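Uncharacterized protein Ta1441 (Thermoplasma acidophilum, PDB 3GAA) is of unknown function but belongs to the PAC2 family of proteasome assembly chaperones, and may therefore assist proteasome assembly. Local coordinates at residues 194-199 against 221-226. Sequence-based numbering, arbitrary orientation.
Sequences PDPGAV and EQVKAL
Pro-196, near the start of helix 196-210, packs against Val-223 and Lys-224 in the early part of helix 219-243, a helix-on-helix contact in this PAC2-family chain. Residues 221-226 lie in a predicted coiled coil, and helix 196-210 follows strand 181-190 of the mixed beta-sheet, which Ala-198 touches at Thr-187 and Thr-189. Next to Pro-196 in sequence, the side chain of Asp-195 leaves the backbone away from helix 219-243; its OD2 forms a salt bridge with Arg-137 NH1 and accepts a hydrogen bond from the backbone N of Ser-190, linking this residue to strand 181-190 and to Arg-137. Pro-196 then presents its ring to the second helix. Its CB lies 3.8 Å from CG1 of Val-223, and the same methyl reaches the Pro-196 backbone, with CG1 3.7 Å from CA. The CG methylene of Lys-224 crosses the proline ring at its CG, 3.9 Å away, so the lysine contributes the aliphatic root of its chain to the contact. One turn further into helix 196-210, Val-199 is buried and also touches Leu-42 of helix 39-51. Val-223 serves both residues by splitting its branches: with CG1 anti to the backbone N (chi1 151°) and directed at the proline, the other methyl, CG2, meets Val-199 CG1 at 4.0 Å.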
loop_
_atom_site.group_PDB
_atom_site.type_symbol
_atom_site.label_atom_id
_atom_site.label_comp_id
_atom_site.label_asym_id
_atom_site.label_seq_id
_atom_site.Cartn_x
_atom_site.Cartn_y
_atom_site.Cartn_z
ATOM N N PRO A 194 -17.569 -40.257 31.079
ATOM C CA PRO A 194 -16.441 -40.298 30.112
ATOM C C PRO A 194 -16.596 -41.421 29.095
ATOM O O PRO A 194 -17.077 -42.480 29.449
ATOM C CB PRO A 194 -15.222 -40.544 30.995
ATOM C CG PRO A 194 -15.675 -40.190 32.392
ATOM C CD PRO A 194 -17.116 -40.520 32.448
ATOM N N ASP A 195 -16.203 -41.193 27.847
ATOM C CA ASP A 195 -16.579 -42.102 26.763
ATOM C C ASP A 195 -15.464 -42.434 25.763
ATOM O O ASP A 195 -15.517 -42.032 24.611
ATOM C CB ASP A 195 -17.781 -41.542 26.016
ATOM C CG ASP A 195 -18.485 -42.605 25.196
ATOM O OD1 ASP A 195 -18.047 -43.790 25.276
ATOM O OD2 ASP A 195 -19.467 -42.277 24.472
ATOM N N PRO A 196 -14.479 -43.225 26.195
ATOM C CA PRO A 196 -13.351 -43.660 25.365
ATOM C C PRO A 196 -13.697 -44.453 24.109
ATOM O O PRO A 196 -12.959 -44.392 23.149
ATOM C CB PRO A 196 -12.545 -44.552 26.302
ATOM C CG PRO A 196 -12.982 -44.193 27.634
ATOM C CD PRO A 196 -14.413 -43.822 27.528
ATOM N N GLY A 197 -14.795 -45.178 24.104
ATOM C CA GLY A 197 -15.242 -45.855 22.889
ATOM C C GLY A 197 -15.608 -44.903 21.759
ATOM O O GLY A 197 -15.591 -45.305 20.591
ATOM N N ALA A 198 -15.940 -43.645 22.081
ATOM C CA ALA A 198 -16.171 -42.643 21.047
ATOM C C ALA A 198 -14.830 -42.450 20.310
ATOM O O ALA A 198 -14.707 -42.676 19.105
ATOM C CB ALA A 198 -16.662 -41.348 21.653
ATOM N N VAL A 199 -13.804 -42.113 21.062
ATOM C CA VAL A 199 -12.530 -41.953 20.480
ATOM C C VAL A 199 -12.056 -43.218 19.733
ATOM O O VAL A 199 -11.581 -43.128 18.651
ATOM C CB VAL A 199 -11.522 -41.499 21.540
ATOM C CG1 VAL A 199 -10.073 -41.458 20.933
ATOM C CG2 VAL A 199 -11.940 -40.124 22.027
ATOM N N GLU A 221 -7.322 -46.294 28.844
ATOM C CA GLU A 221 -6.699 -45.658 29.975
ATOM C C GLU A 221 -6.161 -44.323 29.567
ATOM O O GLU A 221 -6.282 -43.353 30.290
ATOM C CB GLU A 221 -5.585 -46.491 30.565
ATOM C CG GLU A 221 -6.065 -47.688 31.347
ATOM C CD GLU A 221 -7.044 -47.357 32.529
ATOM O OE1 GLU A 221 -8.186 -47.923 32.549
ATOM O OE2 GLU A 221 -6.673 -46.559 33.433
ATOM N N GLN A 222 -5.595 -44.220 28.389
ATOM C CA GLN A 222 -5.015 -42.961 28.035
ATOM C C GLN A 222 -6.096 -41.934 27.864
ATOM O O GLN A 222 -5.925 -40.776 28.169
ATOM C CB GLN A 222 -4.188 -43.082 26.767
ATOM C CG GLN A 222 -3.700 -41.740 26.279
ATOM C CD GLN A 222 -2.695 -41.856 25.167
ATOM O OE1 GLN A 222 -2.283 -40.842 24.554
ATOM N NE2 GLN A 222 -2.296 -43.092 24.878
ATOM N N VAL A 223 -7.217 -42.337 27.331
ATOM C CA VAL A 223 -8.219 -41.366 26.967
ATOM C C VAL A 223 -9.061 -40.937 28.156
ATOM O O VAL A 223 -9.497 -39.833 28.190
ATOM C CB VAL A 223 -9.109 -41.945 25.884
ATOM C CG1 VAL A 223 -10.498 -41.358 25.965
ATOM C CG2 VAL A 223 -8.414 -41.743 24.516
ATOM N N LYS A 224 -9.297 -41.819 29.123
ATOM C CA LYS A 224 -9.937 -41.418 30.364
ATOM C C LYS A 224 -9.102 -40.346 31.047
ATOM O O LYS A 224 -9.631 -39.358 31.565
ATOM C CB LYS A 224 -10.079 -42.590 31.333
ATOM C CG LYS A 224 -11.068 -43.707 30.955
ATOM C CD LYS A 224 -10.892 -44.903 31.914
ATOM C CE LYS A 224 -11.126 -46.270 31.224
ATOM N NZ LYS A 224 -10.501 -47.436 31.976
ATOM N N ALA A 225 -7.793 -40.541 31.066
ATOM C CA ALA A 225 -6.915 -39.575 31.682
ATOM C C ALA A 225 -7.089 -38.235 30.993
ATOM O O ALA A 225 -7.216 -37.251 31.639
ATOM C CB ALA A 225 -5.447 -40.051 31.628
ATOM N N LEU A 226 -7.096 -38.200 29.676
ATOM C CA LEU A 226 -7.329 -36.959 28.930
ATOM C C LEU A 226 -8.694 -36.377 29.197
ATOM O O LEU A 226 -8.822 -35.199 29.380
ATOM C CB LEU A 226 -7.211 -37.203 27.424
ATOM C CG LEU A 226 -5.811 -37.245 26.811
ATOM C CD1 LEU A 226 -5.757 -37.916 25.390
ATOM C CD2 LEU A 226 -5.321 -35.807 26.804
#